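Local atomic coordinates of D-aminopeptidase (Bacillus subtilis, PDB entry 1HI9), a protein that hydrolyses N-terminal residues from peptides containing D-amino acids, using two zinc ions per subunit inside the central chamber of a homodecamer. Residues Y4-D8 against M87-L91; F100-H104 against E133-A138; A105-T109 against G120-F124. All coordinates share one frame; numbering follows the deposited sequence.

Contact 1: residues Y4-D8 against M87-L91; sequences YMSVD and MVEGL. With ZN (zinc ion), chain F; ZN (zinc ion), chain G.
The Tyr4 ring lies under Leu91, whose CB sits 3.8 Å from the ring centroid and 7° off the ring normal, a CH-pi contact square over the face. Leu91 CG continues across the same face, 3.7 Å from Tyr4 CD2, and the two side chains cross at about a right angle. With CG anti to the backbone N (chi1 -178°), the Tyr4 ring leaves strand 2-7 toward the type II beta turn of Val88-Leu91 and carries its hydroxyl to the turn. There Tyr4 OH donates to Glu89 O at 2.7 Å, standing above the carbonyl plane and not on a lone pair; it also makes a weak hydrogen bond to Asn57 OD1. The turn itself is closed by Leu91 N to Val88 O, 3.2 Å. Two residues along the strand, Ser6 OG bonds to the hydroxyls of Ser59 and Tyr103, and Ser59 also bonds Met87 O. Met87, bent at its last torsion, brings CE to 3.6 Å from Asp8 OD2. That carboxylate spans both metals, OD2 to one zinc ion at 2.0 Å and OD1 to the other at 2.3 Å, the bridging aspartate at a strand's C-terminal end that marks this M55 dizinc site.

Contact 2: residues F100-H104 against E133-A138; sequences FLGYH and ELGLNA. With ZN (zinc ion), chain F.
His104 and Glu133 meet at one zinc ion, bound by His104 NE2 at 1.9 Å and by Glu133 OE1 at 2.0 Å. The imidazole and carboxylate planes stand 82° apart, and Glu133 OE2 lies at the edge of the ring, in its plane, 3.1 Å from His104 CE1. OE2 also accepts a hydrogen bond from the zinc-bound water at 3.0 Å and another from Met117 N, so the carboxylate is held at both oxygens. Asp8 completes the protein ligands of this metal, and the ring of His115, the active-site nucleophile, stacks on that of His104.

Behind this first shell, Tyr103 reaches to the helix with its hydroxyl. Asn137 ND2 donates to Tyr103 OH at 2.8 Å, with a bent N-H...O angle of 134°; the hydroxyl is tilted from the amide plane, which stands nearly upright to the phenol ring. Tyr103 OH bonds Ser6 as well, and Asn137 OD1 bonds Tyr258, so both ends of the amide are engaged. The edge of the Tyr103 ring runs along Leu134, CE2 lying 3.9 Å from Leu134 CA.

Further out, Phe100 has CG anti to its carbonyl carbon (chi1 -64°), which directs the ring at the helix beside Leu134, Asn137 and Ala138: CZ is 3.7 Å from Asn137 CB, and the ring edge faces Leu134 O and Ala138 N. Strand 97-103 of the mixed sheet is thus packed against helix 133-143, whose first residue, Glu133, joins the histidine just beyond the strand in the dizinc site of the D-aminopeptidase.

Contact 3: residues A105-T109 against G120-F124; sequences ARAST and GVRHF
Ser108 turns OG anti to its own carbonyl carbon (chi1 -53°), and His123 does the same with CG (chi1 -67°); these two torsions bring the hydroxyl and the imidazole together beside the backbone of Arg122. The motifs that meet are a type II beta turn, Arg106-Thr109, and a classic beta bulge in which Arg122 and His123 both face Glu222 of the neighbouring strand 218-223. Ser108 OG donates to Arg122 O at 3.0 Å, coming to it well off the C=O direction and tilted from the carbonyl plane. Ser108 OG also lies over one face of the His123 ring, toward its rim, and over one face of the Arg122 guanidinium, while Ser108 CB is 3.6 Å from His123 NE2. An alanine in place of Ser108 is likely to leave Arg122 O without this hydroxyl donor and to weaken the tie between turn and bulge.

The Ala107 methyl faces two carbonyl oxygens, CB lying 3.3 Å from Val121 O and nearly as close to Arg122 O, and the backbone N of Ala107 is bonded to Ser116. Arg122, bent at its third torsion, carries NE away to a salt bridge with Glu222, and its NH1 makes weak hydrogen bonds to Ala224 and Thr245 of a neighbouring subunit, so this corner of the strand sits at a contact within the decamer.

The turn is braced from inside: Thr109 OG1 donates to Arg106 O at 2.8 Å, tying its first residue to its last. Thr109 CG2 also lies over one face of the Arg106 guanidinium. From there Arg106 NH1 comes to the edge of the imidazole, 3.5 Å from His123 CD2, with the two planes 51° apart.

How the contacts relate
From the N terminus, strand 2-7 of the mixed sheet enters contact 1, which closes a 78-residue loop when the chain returns at 87-91. The chain then runs into strand 97-103, the neighbour of strand 2-7, and opens contact 2; the two are in series but touch, Asp8 N lying 2.8 Å from Leu101 O, and share a zinc ion and its water. Contact 3 is nested inside contact 2: it opens at 105-109, just after His104, and closes first, when the chain returns at 120-124 in the antiparallel sheet; contact 2 closes afterwards, at the start of helix 133-143. Contacts 2 and 3 meet where Leu136 packs on Phe124, whereas contacts 1 and 3 stand about 20 Å apart between centres.

Contact 1: residues Y4-D8 against M87-L91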
ATOM      1  N   TYR A   4      30.651  26.797  20.940  1.00 47.76           N
ATOM      2  CA  TYR A   4      29.929  26.250  19.796  1.00 45.35           C
ATOM      3  C   TYR A   4      29.767  24.745  19.930  1.00 44.64           C
ATOM      4  O   TYR A   4      30.725  24.034  20.243  1.00 43.30           O
ATOM      5  CB  TYR A   4      30.677  26.523  18.499  1.00 45.11           C
ATOM      6  CG  TYR A   4      29.941  26.020  17.271  1.00 45.13           C
ATOM      7  CD1 TYR A   4      28.898  26.766  16.707  1.00 43.74           C
ATOM      8  CD2 TYR A   4      30.273  24.796  16.685  1.00 43.26           C
ATOM      9  CE1 TYR A   4      28.205  26.306  15.583  1.00 41.77           C
ATOM     10  CE2 TYR A   4      29.585  24.326  15.563  1.00 42.58           C
ATOM     11  CZ  TYR A   4      28.557  25.086  15.017  1.00 42.17           C
ATOM     12  OH  TYR A   4      27.901  24.647  13.887  1.00 40.32           O
ATOM     13  N   MET A   5      28.560  24.257  19.658  1.00 43.40           N
ATOM     14  CA  MET A   5      28.281  22.827  19.745  1.00 42.24           C
ATOM     15  C   MET A   5      27.703  22.245  18.462  1.00 40.97           C
ATOM     16  O   MET A   5      26.742  22.762  17.902  1.00 40.89           O
ATOM     17  CB  MET A   5      27.314  22.535  20.893  1.00 42.95           C
ATOM     18  CG  MET A   5      27.979  22.313  22.233  1.00 45.57           C
ATOM     19  SD  MET A   5      26.800  21.884  23.537  1.00 45.22           S
ATOM     20  CE  MET A   5      26.248  20.285  23.007  1.00 45.03           C
ATOM     21  N   SER A   6      28.312  21.163  17.995  1.00 40.16           N
ATOM     22  CA  SER A   6      27.846  20.468  16.808  1.00 37.02           C
ATOM     23  C   SER A   6      27.401  19.118  17.329  1.00 36.87           C
ATOM     24  O   SER A   6      28.209  18.367  17.879  1.00 37.29           O
ATOM     25  CB  SER A   6      28.970  20.289  15.797  1.00 35.98           C
ATOM     26  OG  SER A   6      28.532  19.511  14.697  1.00 34.98           O
ATOM     27  N   VAL A   7      26.117  18.808  17.170  1.00 35.72           N
ATOM     28  CA  VAL A   7      25.601  17.540  17.663  1.00 35.48           C
ATOM     29  C   VAL A   7      25.115  16.588  16.574  1.00 36.38           C
ATOM     30  O   VAL A   7      24.168  16.889  15.848  1.00 36.11           O
ATOM     31  CB  VAL A   7      24.431  17.754  18.655  1.00 34.98           C
ATOM     32  CG1 VAL A   7      24.119  16.447  19.374  1.00 32.75           C
ATOM     33  CG2 VAL A   7      24.782  18.847  19.653  1.00 33.25           C
ATOM     34  N   ASP A   8      25.774  15.434  16.480  1.00 35.87           N
ATOM     35  CA  ASP A   8      25.410  14.397  15.524  1.00 35.08           C
ATOM     36  C   ASP A   8      24.630  13.346  16.321  1.00 34.72           C
ATOM     37  O   ASP A   8      24.455  13.492  17.534  1.00 34.21           O
ATOM     38  CB  ASP A   8      26.669  13.772  14.915  1.00 35.97           C
ATOM     39  CG  ASP A   8      26.454  13.290  13.495  1.00 35.71           C
ATOM     40  OD1 ASP A   8      25.299  13.288  13.027  1.00 37.16           O
ATOM     41  OD2 ASP A   8      27.443  12.907  12.843  1.00 36.46           O
ATOM     42  N   MET A  87      27.123  20.970   9.047  1.00 33.90           N
ATOM     43  CA  MET A  87      27.499  20.627  10.412  1.00 34.24           C
ATOM     44  C   MET A  87      28.209  21.720  11.219  1.00 34.36           C
ATOM     45  O   MET A  87      28.227  21.661  12.449  1.00 32.62           O
ATOM     46  CB  MET A  87      28.351  19.358  10.406  1.00 34.30           C
ATOM     47  CG  MET A  87      27.649  18.170   9.789  1.00 33.72           C
ATOM     48  SD  MET A  87      28.564  16.617   9.944  1.00 34.49           S
ATOM     49  CE  MET A  87      28.203  16.172  11.620  1.00 32.07           C
ATOM     50  N   VAL A  88      28.799  22.706  10.549  1.00 34.52           N
ATOM     51  CA  VAL A  88      29.473  23.780  11.272  1.00 36.49           C
ATOM     52  C   VAL A  88      28.835  25.153  11.041  1.00 37.03           C
ATOM     53  O   VAL A  88      29.474  26.186  11.221  1.00 36.62           O
ATOM     54  CB  VAL A  88      31.001  23.837  10.943  1.00 36.24           C
ATOM     55  CG1 VAL A  88      31.718  22.703  11.660  1.00 34.25           C
ATOM     56  CG2 VAL A  88      31.234  23.735   9.435  1.00 36.43           C
ATOM     57  N   GLU A  89      27.567  25.149  10.647  1.00 38.09           N
ATOM     58  CA  GLU A  89      26.822  26.377  10.427  1.00 38.64           C
ATOM     59  C   GLU A  89      26.763  27.192  11.722  1.00 39.60           C
ATOM     60  O   GLU A  89      26.473  26.659  12.797  1.00 37.24           O
ATOM     61  CB  GLU A  89      25.396  26.060   9.977  1.00 38.82           C
ATOM     62  CG  GLU A  89      24.545  27.297   9.815  1.00 39.37           C
ATOM     63  CD  GLU A  89      25.053  28.195   8.699  1.00 41.70           C
ATOM     64  OE1 GLU A  89      24.807  29.427   8.767  1.00 42.43           O
ATOM     65  OE2 GLU A  89      25.689  27.669   7.750  1.00 40.28           O
ATOM     66  N   GLY A  90      27.054  28.484  11.613  1.00 41.28           N
ATOM     67  CA  GLY A  90      27.011  29.350  12.778  1.00 42.78           C
ATOM     68  C   GLY A  90      28.327  29.511  13.516  1.00 43.61           C
ATOM     69  O   GLY A  90      28.432  30.317  14.438  1.00 43.79           O
ATOM     70  N   LEU A  91      29.337  28.754  13.113  1.00 45.99           N
ATOM     71  CA  LEU A  91      30.646  28.827  13.758  1.00 48.15           C
ATOM     72  C   LEU A  91      31.521  29.917  13.116  1.00 48.58           C
ATOM     73  O   LEU A  91      31.799  29.864  11.920  1.00 49.19           O
ATOM     74  CB  LEU A  91      31.346  27.465  13.640  1.00 48.27           C
ATOM     75  CG  LEU A  91      32.404  27.085  14.684  1.00 50.71           C
ATOM     76  CD1 LEU A  91      33.028  25.748  14.322  1.00 51.16           C
ATOM     77  CD2 LEU A  91      33.475  28.149  14.767  1.00 51.55           C
TER
HETATM   78 ZN    ZN F 300      27.869  12.003  11.093  1.00 31.80          ZN
HETATM   79 ZN    ZN G 301      24.770  11.665  11.507  1.00 56.24          ZN
HETATM   80  O   HOH W   1      26.401  12.070   9.592  1.00 28.83           O

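Contact 2: residues F100-H104 against E133-A138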
ATOM      1  N   PHE A 100      32.203  18.846  19.861  1.00 40.93           N
ATOM      2  CA  PHE A 100      31.526  17.910  18.961  1.00 39.72           C
ATOM      3  C   PHE A 100      30.893  16.811  19.805  1.00 38.40           C
ATOM      4  O   PHE A 100      31.592  16.123  20.551  1.00 38.85           O
ATOM      5  CB  PHE A 100      32.528  17.302  17.970  1.00 38.77           C
ATOM      6  CG  PHE A 100      33.148  18.301  17.027  1.00 39.13           C
ATOM      7  CD1 PHE A 100      34.132  17.902  16.125  1.00 39.98           C
ATOM      8  CD2 PHE A 100      32.746  19.626  17.017  1.00 37.47           C
ATOM      9  CE1 PHE A 100      34.695  18.809  15.235  1.00 38.95           C
ATOM     10  CE2 PHE A 100      33.305  20.531  16.130  1.00 36.34           C
ATOM     11  CZ  PHE A 100      34.279  20.122  15.238  1.00 38.43           C
ATOM     12  N   LEU A 101      29.579  16.647  19.677  1.00 38.34           N
ATOM     13  CA  LEU A 101      28.824  15.657  20.456  1.00 37.55           C
ATOM     14  C   LEU A 101      28.142  14.614  19.582  1.00 36.35           C
ATOM     15  O   LEU A 101      27.625  14.927  18.512  1.00 36.30           O
ATOM     16  CB  LEU A 101      27.750  16.367  21.284  1.00 38.86           C
ATOM     17  CG  LEU A 101      27.521  15.968  22.739  1.00 41.53           C
ATOM     18  CD1 LEU A 101      26.290  16.705  23.235  1.00 40.99           C
ATOM     19  CD2 LEU A 101      27.339  14.475  22.896  1.00 41.32           C
ATOM     20  N   GLY A 102      28.121  13.377  20.063  1.00 34.73           N
ATOM     21  CA  GLY A 102      27.489  12.309  19.318  1.00 34.11           C
ATOM     22  C   GLY A 102      28.167  11.998  18.002  1.00 34.24           C
ATOM     23  O   GLY A 102      27.516  11.567  17.046  1.00 32.61           O
ATOM     24  N   TYR A 103      29.476  12.222  17.940  1.00 33.23           N
ATOM     25  CA  TYR A 103      30.211  11.936  16.722  1.00 33.13           C
ATOM     26  C   TYR A 103      30.529  10.455  16.562  1.00 32.79           C
ATOM     27  O   TYR A 103      30.455   9.666  17.509  1.00 31.64           O
ATOM     28  CB  TYR A 103      31.483  12.778  16.667  1.00 33.39           C
ATOM     29  CG  TYR A 103      31.255  14.132  16.019  1.00 33.86           C
ATOM     30  CD1 TYR A 103      30.198  14.948  16.416  1.00 33.61           C
ATOM     31  CD2 TYR A 103      32.078  14.582  15.000  1.00 33.00           C
ATOM     32  CE1 TYR A 103      29.966  16.181  15.802  1.00 34.03           C
ATOM     33  CE2 TYR A 103      31.858  15.812  14.382  1.00 34.85           C
ATOM     34  CZ  TYR A 103      30.806  16.602  14.782  1.00 34.23           C
ATOM     35  OH  TYR A 103      30.590  17.797  14.146  1.00 33.00           O
ATOM     36  N   HIS A 104      30.882  10.092  15.337  1.00 33.99           N
ATOM     37  CA  HIS A 104      31.189   8.706  14.991  1.00 33.47           C
ATOM     38  C   HIS A 104      32.451   8.635  14.159  1.00 32.55           C
ATOM     39  O   HIS A 104      32.957   9.651  13.713  1.00 32.60           O
ATOM     40  CB  HIS A 104      30.016   8.113  14.198  1.00 31.65           C
ATOM     41  CG  HIS A 104      29.616   8.953  13.024  1.00 29.86           C
ATOM     42  ND1 HIS A 104      30.326   8.974  11.843  1.00 30.64           N
ATOM     43  CD2 HIS A 104      28.610   9.847  12.872  1.00 29.75           C
ATOM     44  CE1 HIS A 104      29.776   9.840  11.010  1.00 26.90           C
ATOM     45  NE2 HIS A 104      28.733  10.383  11.612  1.00 31.53           N
ATOM     46  N   GLU A 133      33.980  13.405   8.927  1.00 37.13           N
ATOM     47  CA  GLU A 133      33.210  14.572   9.351  1.00 36.05           C
ATOM     48  C   GLU A 133      33.972  15.309  10.449  1.00 36.89           C
ATOM     49  O   GLU A 133      34.078  16.536  10.443  1.00 35.96           O
ATOM     50  CB  GLU A 133      31.843  14.133   9.890  1.00 35.04           C
ATOM     51  CG  GLU A 133      30.874  13.674   8.819  1.00 33.50           C
ATOM     52  CD  GLU A 133      29.682  12.929   9.383  1.00 33.13           C
ATOM     53  OE1 GLU A 133      29.145  13.356  10.427  1.00 33.44           O
ATOM     54  OE2 GLU A 133      29.272  11.917   8.778  1.00 30.94           O
ATOM     55  N   LEU A 134      34.505  14.537  11.389  1.00 36.73           N
ATOM     56  CA  LEU A 134      35.248  15.088  12.509  1.00 37.50           C
ATOM     57  C   LEU A 134      36.390  15.977  12.031  1.00 37.35           C
ATOM     58  O   LEU A 134      36.521  17.121  12.467  1.00 36.62           O
ATOM     59  CB  LEU A 134      35.784  13.946  13.361  1.00 37.09           C
ATOM     60  CG  LEU A 134      36.218  14.302  14.770  1.00 39.34           C
ATOM     61  CD1 LEU A 134      36.215  13.035  15.622  1.00 38.31           C
ATOM     62  CD2 LEU A 134      37.584  14.952  14.735  1.00 41.27           C
ATOM     63  N   GLY A 135      37.193  15.446  11.115  1.00 36.94           N
ATOM     64  CA  GLY A 135      38.324  16.183  10.594  1.00 36.94           C
ATOM     65  C   GLY A 135      37.920  17.404   9.811  1.00 36.65           C
ATOM     66  O   GLY A 135      38.431  18.490  10.067  1.00 37.63           O
ATOM     67  N   LEU A 136      37.011  17.243   8.854  1.00 36.72           N
ATOM     68  CA  LEU A 136      36.575  18.387   8.067  1.00 36.82           C
ATOM     69  C   LEU A 136      36.012  19.492   8.957  1.00 37.52           C
ATOM     70  O   LEU A 136      36.324  20.665   8.758  1.00 36.84           O
ATOM     71  CB  LEU A 136      35.512  17.978   7.046  1.00 37.19           C
ATOM     72  CG  LEU A 136      35.969  17.257   5.779  1.00 39.86           C
ATOM     73  CD1 LEU A 136      34.747  17.023   4.871  1.00 39.98           C
ATOM     74  CD2 LEU A 136      37.018  18.081   5.043  1.00 36.90           C
ATOM     75  N   ASN A 137      35.183  19.128   9.933  1.00 36.76           N
ATOM     76  CA  ASN A 137      34.601  20.142  10.802  1.00 36.92           C
ATOM     77  C   ASN A 137      35.674  20.818  11.665  1.00 37.71           C
ATOM     78  O   ASN A 137      35.595  22.021  11.949  1.00 36.09           O
ATOM     79  CB  ASN A 137      33.494  19.545  11.682  1.00 37.01           C
ATOM     80  CG  ASN A 137      32.361  18.924  10.865  1.00 36.34           C
ATOM     81  OD1 ASN A 137      32.193  19.218   9.678  1.00 38.15           O
ATOM     82  ND2 ASN A 137      31.580  18.075  11.501  1.00 33.81           N
ATOM     83  N   ALA A 138      36.692  20.052  12.053  1.00 36.07           N
ATOM     84  CA  ALA A 138      37.769  20.599  12.860  1.00 35.62           C
ATOM     85  C   ALA A 138      38.541  21.607  12.019  1.00 35.88           C
ATOM     86  O   ALA A 138      38.909  22.681  12.499  1.00 34.42           O
ATOM     87  CB  ALA A 138      38.692  19.481  13.345  1.00 35.06           C
TER
HETATM   88 ZN    ZN F 300      27.869  12.003  11.093  1.00 31.80          ZN
HETATM   89  O   HOH W   1      26.401  12.070   9.592  1.00 28.83           O

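Contact 3: residues A105-T109 against G120-F124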
ATOM      1  N   ALA A 105      32.934   7.415  13.947  1.00 33.21           N
ATOM      2  CA  ALA A 105      34.134   7.177  13.172  1.00 32.60           C
ATOM      3  C   ALA A 105      33.902   7.476  11.697  1.00 32.83           C
ATOM      4  O   ALA A 105      32.766   7.378  11.194  1.00 31.25           O
ATOM      5  CB  ALA A 105      34.569   5.744  13.345  1.00 31.78           C
ATOM      6  N   ARG A 106      34.982   7.841  11.005  1.00 32.43           N
ATOM      7  CA  ARG A 106      34.911   8.148   9.573  1.00 32.49           C
ATOM      8  C   ARG A 106      34.705   6.854   8.788  1.00 31.77           C
ATOM      9  O   ARG A 106      34.939   5.760   9.302  1.00 32.41           O
ATOM     10  CB  ARG A 106      36.191   8.872   9.113  1.00 33.74           C
ATOM     11  CG  ARG A 106      37.520   8.102   9.301  1.00 35.12           C
ATOM     12  CD  ARG A 106      38.716   8.986   8.935  1.00 37.46           C
ATOM     13  NE  ARG A 106      40.022   8.401   9.258  1.00 39.72           N
ATOM     14  CZ  ARG A 106      40.717   7.598   8.457  1.00 39.06           C
ATOM     15  NH1 ARG A 106      40.248   7.262   7.260  1.00 38.59           N
ATOM     16  NH2 ARG A 106      41.889   7.137   8.862  1.00 38.93           N
ATOM     17  N   ALA A 107      34.259   6.985   7.549  1.00 32.26           N
ATOM     18  CA  ALA A 107      33.996   5.837   6.683  1.00 32.30           C
ATOM     19  C   ALA A 107      35.187   4.901   6.508  1.00 32.08           C
ATOM     20  O   ALA A 107      36.338   5.320   6.612  1.00 32.29           O
ATOM     21  CB  ALA A 107      33.536   6.329   5.316  1.00 33.04           C
ATOM     22  N   SER A 108      34.890   3.631   6.260  1.00 33.04           N
ATOM     23  CA  SER A 108      35.910   2.627   6.017  1.00 33.79           C
ATOM     24  C   SER A 108      36.769   2.236   7.221  1.00 34.54           C
ATOM     25  O   SER A 108      37.777   1.560   7.056  1.00 35.69           O
ATOM     26  CB  SER A 108      36.813   3.105   4.871  1.00 35.19           C
ATOM     27  OG  SER A 108      36.041   3.448   3.732  1.00 33.50           O
ATOM     28  N   THR A 109      36.389   2.651   8.424  1.00 34.04           N
ATOM     29  CA  THR A 109      37.168   2.288   9.607  1.00 33.38           C
ATOM     30  C   THR A 109      36.258   1.682  10.691  1.00 34.77           C
ATOM     31  O   THR A 109      35.028   1.795  10.621  1.00 34.13           O
ATOM     32  CB  THR A 109      37.902   3.512  10.198  1.00 32.73           C
ATOM     33  OG1 THR A 109      36.951   4.413  10.779  1.00 30.81           O
ATOM     34  CG2 THR A 109      38.678   4.252   9.109  1.00 33.08           C
ATOM     35  N   GLY A 120      27.858   6.850   0.348  1.00 37.93           N
ATOM     36  CA  GLY A 120      28.740   6.720  -0.794  1.00 37.35           C
ATOM     37  C   GLY A 120      30.212   7.088  -0.679  1.00 36.75           C
ATOM     38  O   GLY A 120      30.994   6.729  -1.560  1.00 36.89           O
ATOM     39  N   VAL A 121      30.623   7.794   0.368  1.00 35.67           N
ATOM     40  CA  VAL A 121      32.033   8.148   0.437  1.00 37.17           C
ATOM     41  C   VAL A 121      32.850   7.150   1.237  1.00 38.01           C
ATOM     42  O   VAL A 121      32.398   6.620   2.262  1.00 38.01           O
ATOM     43  CB  VAL A 121      32.278   9.553   1.040  1.00 37.20           C
ATOM     44  CG1 VAL A 121      31.319  10.564   0.442  1.00 37.96           C
ATOM     45  CG2 VAL A 121      32.165   9.502   2.541  1.00 40.67           C
ATOM     46  N   ARG A 122      34.055   6.878   0.757  1.00 36.81           N
ATOM     47  CA  ARG A 122      34.944   5.964   1.457  1.00 37.17           C
ATOM     48  C   ARG A 122      35.964   6.751   2.250  1.00 35.81           C
ATOM     49  O   ARG A 122      36.295   6.370   3.367  1.00 34.80           O
ATOM     50  CB  ARG A 122      35.649   5.034   0.475  1.00 38.63           C
ATOM     51  CG  ARG A 122      34.889   3.752   0.222  1.00 41.09           C
ATOM     52  CD  ARG A 122      35.644   2.896  -0.741  1.00 43.50           C
ATOM     53  NE  ARG A 122      37.003   2.572  -0.286  1.00 46.78           N
ATOM     54  CZ  ARG A 122      37.294   1.630   0.604  1.00 47.20           C
ATOM     55  NH1 ARG A 122      36.327   0.908   1.153  1.00 49.98           N
ATOM     56  NH2 ARG A 122      38.554   1.389   0.925  1.00 46.93           N
ATOM     57  N   HIS A 123      36.453   7.845   1.670  1.00 34.84           N
ATOM     58  CA  HIS A 123      37.432   8.698   2.339  1.00 35.80           C
ATOM     59  C   HIS A 123      37.348  10.154   1.889  1.00 36.21           C
ATOM     60  O   HIS A 123      37.004  10.454   0.745  1.00 36.63           O
ATOM     61  CB  HIS A 123      38.873   8.225   2.066  1.00 36.89           C
ATOM     62  CG  HIS A 123      39.216   6.899   2.669  1.00 35.32           C
ATOM     63  ND1 HIS A 123      39.427   5.770   1.910  1.00 33.85           N
ATOM     64  CD2 HIS A 123      39.369   6.520   3.960  1.00 36.05           C
ATOM     65  CE1 HIS A 123      39.691   4.747   2.705  1.00 33.92           C
ATOM     66  NE2 HIS A 123      39.663   5.177   3.955  1.00 36.44           N
ATOM     67  N   PHE A 124      37.671  11.048   2.813  1.00 36.84           N
ATOM     68  CA  PHE A 124      37.736  12.477   2.560  1.00 37.02           C
ATOM     69  C   PHE A 124      39.223  12.797   2.727  1.00 39.48           C
ATOM     70  O   PHE A 124      39.892  12.220   3.591  1.00 39.18           O
ATOM     71  CB  PHE A 124      36.951  13.261   3.613  1.00 38.02           C
ATOM     72  CG  PHE A 124      35.488  13.426   3.301  1.00 38.86           C
ATOM     73  CD1 PHE A 124      34.573  13.699   4.324  1.00 38.89           C
ATOM     74  CD2 PHE A 124      35.025  13.343   1.994  1.00 38.16           C
ATOM     75  CE1 PHE A 124      33.220  13.876   4.047  1.00 37.51           C
ATOM     76  CE2 PHE A 124      33.681  13.520   1.710  1.00 39.03           C
ATOM     77  CZ  PHE A 124      32.774  13.789   2.736  1.00 37.81           C
TER